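PDB 4XRI: importin-95 from Chaetomium thermophilum, which probably binds a small Ran-type GTPase and carries protein cargo into the nucleus, as a flexible superhelix of HEAT repeats of the importin beta family. Local coordinates for residues 303-306 with 307-311; 296-299 with 300-304. The protein carries 2 engineered substitutions. All blocks are in the same frame, centred on the assembly; numbering follows the deposited sequence.

Contact 1. Residues 303-306 with 307-311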
# COMPACT_ATOMS: atom_id res chain seq x y z
N ILE A 303 5.86 11.26 -14.02
CA ILE A 303 6.65 11.20 -12.79
C ILE A 303 7.44 9.89 -12.74
O ILE A 303 8.62 9.88 -12.41
CB ILE A 303 5.76 11.31 -11.53
CG1 ILE A 303 5.27 12.75 -11.35
CG2 ILE A 303 6.54 10.89 -10.29
CD1 ILE A 303 4.12 12.87 -10.36
N ALA A 304 6.76 8.80 -13.08
CA ALA A 304 7.39 7.48 -13.12
C ALA A 304 8.51 7.44 -14.15
O ALA A 304 9.61 6.95 -13.87
CB ALA A 304 6.36 6.41 -13.41
N ILE A 305 8.23 7.97 -15.34
CA ILE A 305 9.20 7.98 -16.43
C ILE A 305 10.43 8.80 -16.07
O ILE A 305 11.56 8.38 -16.31
CB ILE A 305 8.57 8.54 -17.72
CG1 ILE A 305 7.50 7.57 -18.23
CG2 ILE A 305 9.63 8.76 -18.79
CD1 ILE A 305 6.67 8.13 -19.35
N GLU A 306 10.20 9.98 -15.49
CA GLU A 306 11.29 10.84 -15.04
C GLU A 306 12.18 10.12 -14.03
O GLU A 306 13.41 10.19 -14.12
CB GLU A 306 10.75 12.13 -14.43
CG GLU A 306 10.21 13.11 -15.44
CD GLU A 306 9.19 14.05 -14.83
OE1 GLU A 306 9.01 14.02 -13.59
OE2 GLU A 306 8.55 14.81 -15.59
N ASP A 307 11.55 9.44 -13.08
CA ASP A 307 12.28 8.71 -12.05
C ASP A 307 13.09 7.56 -12.63
O ASP A 307 14.24 7.35 -12.25
CB ASP A 307 11.31 8.17 -11.00
CG ASP A 307 10.83 9.25 -10.04
OD1 ASP A 307 11.54 10.27 -9.90
OD2 ASP A 307 9.76 9.07 -9.43
N ASP A 308 12.48 6.81 -13.54
CA ASP A 308 13.15 5.67 -14.15
C ASP A 308 14.31 6.10 -15.04
O ASP A 308 15.39 5.50 -15.00
CB ASP A 308 12.17 4.82 -14.96
CG ASP A 308 11.18 4.08 -14.09
OD1 ASP A 308 11.40 4.01 -12.86
OD2 ASP A 308 10.19 3.55 -14.63
N ASN A 309 14.09 7.15 -15.83
CA ASN A 309 15.12 7.65 -16.73
C ASN A 309 16.26 8.31 -15.96
O ASN A 309 17.37 8.44 -16.48
CB ASN A 309 14.54 8.65 -17.73
CG ASN A 309 13.70 7.97 -18.79
OD1 ASN A 309 13.65 6.74 -18.87
ND2 ASN A 309 13.03 8.77 -19.62
N ALA A 310 15.98 8.72 -14.73
CA ALA A 310 17.02 9.28 -13.88
C ALA A 310 17.97 8.19 -13.41
O ALA A 310 19.19 8.40 -13.36
CB ALA A 310 16.39 9.99 -12.69
N GLN A 311 17.43 7.02 -13.06
CA GLN A 311 18.23 5.95 -12.48
C GLN A 311 18.95 5.11 -13.53
O GLN A 311 19.54 4.08 -13.20
CB GLN A 311 17.35 5.03 -11.62
CG GLN A 311 16.57 5.74 -10.54
CD GLN A 311 17.45 6.52 -9.58
OE1 GLN A 311 18.66 6.28 -9.49
NE2 GLN A 311 16.85 7.45 -8.86
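Ile-305 and Asn-309, one helical turn apart, lie side by side and point the same way, with ND2 of Asn-309 3.5 Å from CG2 of Ile-305. The isoleucine turns that methyl away from its backbone N, beside its own carbonyl carbon, on the side from which the amide arrives. CG of Asn-309 sits beside its own backbone N (chi1 -73°), which brings the amide back over the preceding turn. Ile-303 and Asp-307 repeat the arrangement, CG2 of Ile-303 lying 3.8 Å from OD2 of Asp-307, a looser methyl-to-carboxylate contact. The backbone supplies the polar links: Asn-309 N donates to Ile-305 O at 2.9 Å with an N-H...O angle of 163°, whereas the bond from Ala-310 N to Glu-306 O is weak, its angle only 132°. Arg-319 takes Asp-308 OD2 in a salt bridge and, through its backbone N, Asn-309 OD1. An alanine in place of Asn-309 would probably leave the backbone N of Arg-319 without its acceptor and take away the amide cover over CG2 of Ile-305. The i to i+4 pairing, with one weak bond just before Gln-311 leaves helical angles, is that of an alpha-helical C-terminus, here ending helix 285-310 of the HEAT-repeat solenoid.

Contact 2. Residues 296-299 with 300-304; sequences STVC and EEEIA
Cys-299 and Ile-303 meet within a regular alpha-helical stretch of the HEAT-repeat solenoid, where four successive i to i+4 backbone bonds join 296-299 to 300-304. The first runs from Glu-300 N to Ser-296 O, and the extended side chain of Glu-300 leans back along the same carbonyl, its CG 3.2 Å from Ser-296 O. Glu-301 follows with N-H...O of 167° to Thr-297 O; its chain bends at chi2 (-66°), so that beyond CG, which is 3.5 Å from Thr-297 O, the carboxylate turns off toward Arg-319, a long and weak ion pair. Glu-302 is buried. CG of Glu-302 approaches Val-298 O to 3.1 Å, and its carboxylate carbon CD lies 4.0 Å from Val-298 CG1; the two side chains run alongside each other in the same direction. The carboxylate is satisfied beyond the segments: OE2 accepts from Phe-324 N and bonds Tyr-261 OH, while OE1 accepts from Ala-325 N. Two backbone N-H groups at the start of helix 324-340 are thus tied to this helix, and such donors would be expected to favour the charged form of the acid. At Ile-303 the backbone N reaches Cys-299 O at 2.8 Å. CG1 of Ile-303, set beside its backbone N, extends over the same carbonyl, 3.1 Å from Cys-299 O, with CD1 of Ile-303 at 3.4 Å.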
# COMPACT_ATOMS: atom_id res chain seq x y z
N SER A 296 -4.05 13.93 -14.13
CA SER A 296 -3.46 13.21 -13.02
C SER A 296 -2.77 11.96 -13.54
O SER A 296 -1.67 11.61 -13.09
CB SER A 296 -4.52 12.86 -11.98
OG SER A 296 -4.97 14.01 -11.28
N THR A 297 -3.40 11.30 -14.50
CA THR A 297 -2.84 10.10 -15.11
C THR A 297 -1.57 10.42 -15.90
O THR A 297 -0.58 9.70 -15.82
CB THR A 297 -3.85 9.40 -16.04
OG1 THR A 297 -5.03 9.06 -15.30
CG2 THR A 297 -3.24 8.13 -16.62
N VAL A 298 -1.62 11.51 -16.66
CA VAL A 298 -0.46 11.98 -17.41
C VAL A 298 0.70 12.28 -16.47
O VAL A 298 1.84 11.86 -16.71
CB VAL A 298 -0.79 13.25 -18.23
CG1 VAL A 298 0.48 13.86 -18.80
CG2 VAL A 298 -1.77 12.93 -19.33
N CYS A 299 0.41 12.99 -15.39
CA CYS A 299 1.42 13.38 -14.42
C CYS A 299 2.03 12.16 -13.73
O CYS A 299 3.25 12.09 -13.57
CB CYS A 299 0.82 14.33 -13.38
SG CYS A 299 0.55 16.01 -14.00
N GLU A 300 1.19 11.21 -13.34
CA GLU A 300 1.66 9.98 -12.70
C GLU A 300 2.61 9.22 -13.62
O GLU A 300 3.68 8.78 -13.19
CB GLU A 300 0.48 9.10 -12.31
CG GLU A 300 -0.26 9.57 -11.07
CD GLU A 300 -1.53 8.80 -10.80
OE1 GLU A 300 -1.96 8.04 -11.69
OE2 GLU A 300 -2.10 8.95 -9.70
N GLU A 301 2.22 9.07 -14.88
CA GLU A 301 3.06 8.41 -15.88
C GLU A 301 4.40 9.11 -16.03
O GLU A 301 5.45 8.47 -16.03
CB GLU A 301 2.35 8.36 -17.23
CG GLU A 301 1.33 7.24 -17.35
CD GLU A 301 1.96 5.87 -17.31
OE1 GLU A 301 2.91 5.62 -18.09
OE2 GLU A 301 1.52 5.04 -16.49
N GLU A 302 4.35 10.43 -16.18
CA GLU A 302 5.56 11.20 -16.44
C GLU A 302 6.46 11.29 -15.21
O GLU A 302 7.67 11.37 -15.33
CB GLU A 302 5.19 12.60 -16.95
CG GLU A 302 4.47 12.56 -18.29
CD GLU A 302 4.50 13.88 -19.04
OE1 GLU A 302 4.40 14.94 -18.40
OE2 GLU A 302 4.65 13.85 -20.28
N ILE A 303 5.86 11.26 -14.02
CA ILE A 303 6.65 11.20 -12.79
C ILE A 303 7.44 9.89 -12.74
O ILE A 303 8.62 9.88 -12.41
CB ILE A 303 5.76 11.31 -11.53
CG1 ILE A 303 5.27 12.75 -11.35
CG2 ILE A 303 6.54 10.89 -10.29
CD1 ILE A 303 4.12 12.87 -10.36
N ALA A 304 6.76 8.80 -13.08
CA ALA A 304 7.39 7.48 -13.12
C ALA A 304 8.51 7.44 -14.15
O ALA A 304 9.61 6.95 -13.87
CB ALA A 304 6.36 6.41 -13.41

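How the contacts relate
Both contacts belong to helix 285-310 and overlap at Ile-303 and Ala-304, their centres 10 Å apart. Contact 2 is the buried one, with five of its eight touching residues enclosed by helices 243-260, 324-340 and 354-369; contact 1 is a surface contact with a single buried residue. The chemistry changes accordingly: the buried acid of contact 2 relies on neutral partners, the exposed acid of contact 1 on an opposite charge. The backbone also differs: all four crossing bonds of contact 2 are sound, while the last of contact 1 is weak. Tyr-261 and Phe-321 touch side chains of both contacts, and Ile-303 packs against helix 354-369.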